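Local coordinates for fiber protein (Human adenovirus 14, PDB 3F0Y) that forms the trimeric knob at the tip of the viral fibre, through which the virus probably attaches to its host-cell receptor, at residues P120-A124 / Y125-N129; S157-L160 / N161-I165. All coordinates share one frame; numbering follows the deposited sequence.

Interaction 1. Residues P120-A124 / Y125-N129; sequences PSTTA and YPFNN
Ser121 and Tyr125 close an ST motif, a serine-headed turn whose side chain and main chain both bind back on the following residues. The carbonyl O of Ser121 receives the N-H of Tyr125 (N to O, 2.7 Å). On the side-chain half of the motif, OG of Ser121 accepts from Ala124 N at 2.9 Å, nearly straight at 161°, and more weakly from Thr123 N.

This tight turn also sets the aromatic ring. With CG of Tyr125 lying beside its own backbone N (chi1 -43°), the ring folds back against the preceding residue, and Ala124 CB sits over one face as a CH-pi contact, 3.7 Å from the ring centroid and 14° off the normal. Pro120 CB approaches the ring obliquely, 3.9 Å from Tyr125 CD1. The phenol OH reaches past the turn to bond Ile204 N on strand 199-204, so the ring is fixed at its far end as well.

Farther along, two CA-H...O contacts accompany the turn: Thr122 CA to Tyr125 O at 3.4 Å and Pro126 CA to Thr122 O at 3.3 Å. Thr122 CG2 then meets the edge of the Phe127 ring, 4.0 Å from CE1. Val21 and Phe55 of a neighbouring subunit pack on Ala124 and Tyr125, placing this ST turn in a loop at the subunit interface of the knob trimer.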
# COMPACT_ATOMS: atom_id res chain seq x y z
N PRO A 120 -6.37 -16.45 1.55
CA PRO A 120 -5.95 -15.97 2.87
C PRO A 120 -5.66 -17.14 3.80
O PRO A 120 -6.48 -18.05 3.93
CB PRO A 120 -7.16 -15.17 3.36
CG PRO A 120 -8.31 -15.73 2.62
CD PRO A 120 -7.78 -16.13 1.28
N SER A 121 -4.49 -17.11 4.43
CA SER A 121 -4.05 -18.17 5.33
C SER A 121 -5.05 -18.41 6.45
O SER A 121 -5.46 -17.48 7.14
CB SER A 121 -2.68 -17.83 5.93
OG SER A 121 -2.38 -18.68 7.02
N THR A 122 -5.45 -19.67 6.64
CA THR A 122 -6.29 -20.05 7.77
C THR A 122 -5.49 -20.05 9.07
O THR A 122 -6.07 -20.04 10.16
CB THR A 122 -6.95 -21.43 7.56
OG1 THR A 122 -5.95 -22.41 7.29
CG2 THR A 122 -7.94 -21.38 6.41
N THR A 123 -4.16 -20.07 8.96
CA THR A 123 -3.29 -19.94 10.12
C THR A 123 -3.22 -18.48 10.57
O THR A 123 -3.27 -18.21 11.76
CB THR A 123 -1.87 -20.46 9.83
OG1 THR A 123 -1.94 -21.81 9.35
CG2 THR A 123 -1.01 -20.42 11.09
N ALA A 124 -3.12 -17.56 9.62
CA ALA A 124 -3.10 -16.13 9.92
C ALA A 124 -4.50 -15.60 10.20
O ALA A 124 -4.69 -14.74 11.07
CB ALA A 124 -2.47 -15.35 8.77
N TYR A 125 -5.49 -16.12 9.47
CA TYR A 125 -6.87 -15.66 9.54
C TYR A 125 -7.78 -16.87 9.79
O TYR A 125 -8.30 -17.48 8.85
CB TYR A 125 -7.24 -14.93 8.24
CG TYR A 125 -6.14 -14.01 7.79
CD1 TYR A 125 -5.35 -14.32 6.69
CD2 TYR A 125 -5.86 -12.84 8.50
CE1 TYR A 125 -4.32 -13.48 6.29
CE2 TYR A 125 -4.83 -12.00 8.10
CZ TYR A 125 -4.06 -12.33 7.00
OH TYR A 125 -3.04 -11.50 6.60
N PRO A 126 -7.96 -17.23 11.07
CA PRO A 126 -8.68 -18.45 11.41
C PRO A 126 -10.18 -18.36 11.21
O PRO A 126 -10.72 -17.27 11.02
CB PRO A 126 -8.34 -18.65 12.89
CG PRO A 126 -8.08 -17.29 13.40
CD PRO A 126 -7.48 -16.52 12.27
N PHE A 127 -10.83 -19.52 11.24
CA PHE A 127 -12.29 -19.61 11.28
C PHE A 127 -12.73 -19.93 12.70
O PHE A 127 -12.08 -20.72 13.39
CB PHE A 127 -12.80 -20.70 10.34
CG PHE A 127 -12.82 -20.31 8.90
CD1 PHE A 127 -11.74 -20.58 8.07
CD2 PHE A 127 -13.93 -19.67 8.36
CE1 PHE A 127 -11.76 -20.23 6.74
CE2 PHE A 127 -13.95 -19.31 7.02
CZ PHE A 127 -12.87 -19.59 6.21
N ASN A 128 -13.83 -19.31 13.13
CA ASN A 128 -14.49 -19.65 14.39
C ASN A 128 -13.57 -19.62 15.60
O ASN A 128 -13.62 -20.50 16.46
CB ASN A 128 -15.16 -21.03 14.27
CG ASN A 128 -16.07 -21.14 13.06
OD1 ASN A 128 -16.66 -20.15 12.63
ND2 ASN A 128 -16.18 -22.34 12.51
N ASN A 129 -12.71 -18.60 15.65
CA ASN A 129 -11.79 -18.41 16.76
C ASN A 129 -12.04 -17.03 17.37
O ASN A 129 -11.53 -16.03 16.88
CB ASN A 129 -10.34 -18.55 16.29
CG ASN A 129 -9.36 -18.70 17.45
OD1 ASN A 129 -9.57 -18.16 18.54
ND2 ASN A 129 -8.28 -19.43 17.21

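Interaction 2. Residues S157-L160 / N161-I165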
# COMPACT_ATOMS: atom_id res chain seq x y z
N SER A 157 -13.73 -2.07 4.71
CA SER A 157 -13.44 -3.08 5.71
C SER A 157 -13.33 -4.41 4.98
O SER A 157 -14.22 -4.78 4.21
CB SER A 157 -14.55 -3.14 6.75
OG SER A 157 -14.23 -4.04 7.79
N VAL A 158 -12.22 -5.11 5.20
CA VAL A 158 -12.04 -6.46 4.68
C VAL A 158 -11.99 -7.42 5.85
O VAL A 158 -11.28 -7.17 6.83
CB VAL A 158 -10.74 -6.58 3.85
CG1 VAL A 158 -10.55 -8.01 3.36
CG2 VAL A 158 -10.77 -5.61 2.68
N MET A 159 -12.75 -8.50 5.76
CA MET A 159 -12.65 -9.59 6.72
C MET A 159 -12.24 -10.85 5.98
O MET A 159 -12.89 -11.26 5.02
CB MET A 159 -13.97 -9.83 7.46
CG MET A 159 -13.82 -10.76 8.66
SD MET A 159 -15.32 -10.99 9.62
CE MET A 159 -16.30 -11.97 8.49
N LEU A 160 -11.14 -11.45 6.42
CA LEU A 160 -10.64 -12.68 5.82
C LEU A 160 -11.09 -13.87 6.66
O LEU A 160 -10.95 -13.86 7.88
CB LEU A 160 -9.11 -12.65 5.75
CG LEU A 160 -8.53 -11.45 4.99
CD1 LEU A 160 -7.01 -11.49 5.04
CD2 LEU A 160 -9.02 -11.43 3.56
N ASN A 161 -11.64 -14.88 5.99
CA ASN A 161 -12.10 -16.10 6.64
C ASN A 161 -13.08 -15.82 7.79
O ASN A 161 -14.18 -15.33 7.53
CB ASN A 161 -10.88 -16.94 7.08
CG ASN A 161 -10.03 -17.39 5.90
OD1 ASN A 161 -10.51 -17.47 4.77
ND2 ASN A 161 -8.77 -17.69 6.16
N GLN A 162 -12.69 -16.12 9.03
CA GLN A 162 -13.52 -15.87 10.23
C GLN A 162 -14.75 -16.78 10.33
O GLN A 162 -14.88 -17.52 11.31
CB GLN A 162 -13.93 -14.39 10.34
CG GLN A 162 -14.79 -14.06 11.55
CD GLN A 162 -14.23 -14.61 12.85
OE1 GLN A 162 -13.06 -14.38 13.17
NE2 GLN A 162 -15.05 -15.33 13.60
N ARG A 163 -15.65 -16.69 9.36
CA ARG A 163 -16.87 -17.48 9.41
C ARG A 163 -17.25 -18.01 8.02
O ARG A 163 -17.26 -17.26 7.04
CB ARG A 163 -18.00 -16.66 10.08
CG ARG A 163 -19.16 -16.21 9.20
CD ARG A 163 -20.10 -15.29 9.97
NE ARG A 163 -19.97 -13.90 9.54
CZ ARG A 163 -20.62 -13.36 8.51
NH1 ARG A 163 -21.45 -14.09 7.77
NH2 ARG A 163 -20.42 -12.09 8.20
N ALA A 164 -17.53 -19.30 7.95
CA ALA A 164 -17.96 -19.95 6.71
C ALA A 164 -19.48 -20.01 6.68
O ALA A 164 -20.12 -20.01 7.73
CB ALA A 164 -17.36 -21.34 6.61
N ILE A 165 -20.04 -20.06 5.47
CA ILE A 165 -21.50 -20.13 5.30
C ILE A 165 -21.99 -21.50 4.81
O ILE A 165 -23.19 -21.77 4.84
CB ILE A 165 -22.02 -19.02 4.34
CG1 ILE A 165 -21.41 -19.17 2.94
CG2 ILE A 165 -21.70 -17.65 4.91
CD1 ILE A 165 -22.09 -18.28 1.91
O HOH W 1 -14.54 -13.28 5.54
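Met159 reaches Gln162 because its side chain runs out extended, CG opposite the backbone N (chi1 -169°) and chi2 also near 180°, which carries SD to CB and CG of the glutamine; the bend at chi3 (71°) then folds the terminal methyl CE toward Gln162 CB and on to Arg163. In Gln162, chi1 of 179° sets CG next to CB on the side of the sulfur, and both carbons meet SD. Met159 SD lies 3.7 Å from Gln162 CG, and CE comes within 3.9 Å of Gln162 CB. The two side chains pass at a slant, and the contact is wholly van der Waals in character. Beyond the glutamine, the same methyl grazes the Arg163 guanidinium obliquely, with CE 4.1 Å from NH2.

The backbone makes this meeting possible by turning sharply where the strand ends. Asn161 and Gln162 both have positive phi, and Arg163 N bonds back to Asn161 O at 2.7 Å, closing a classic gamma turn with Gln162 at its corner. A water spans the start of the bend, donating to Met159 O (2.7 Å) and to Asn161 O (2.9 Å); it links the last part of the strand to the turn without a direct bond between them.

The Asn161 side chain is buried with its polar atoms satisfied: ND2 donates to the carbonyls of Pro120 and Tyr125, while OD1 accepts from Cys172 N on strand 171-180. Leu160 points its branch into the core, against Ile173 and Tyr203. Met159 instead lies beside Tyr137 and Arg174, from the two strands that flank its own. Together these features describe a strand end in an antiparallel beta-sandwich, where strand 151-160 leaves its sheet through a gamma turn.

From the N terminus, the chain first reaches interaction 1, which closes a short turn in the long loop between strands 106-107 and 137-145. It then runs through strand 137-145 and back along strand 151-160, whose end and following turn form interaction 2. The two are in series, neither nesting nor crossing, yet their centres lie only about 9 Å apart. A backbone bond from Asn128 N to Gln162 O (2.8 Å) joins the turns, and Phe127 CZ packs on Asn161 CB at 3.4 Å. Residues 120-129 are thus tied both to strand 199-204 of one sheet and to the exit of strand 151-160 in the other.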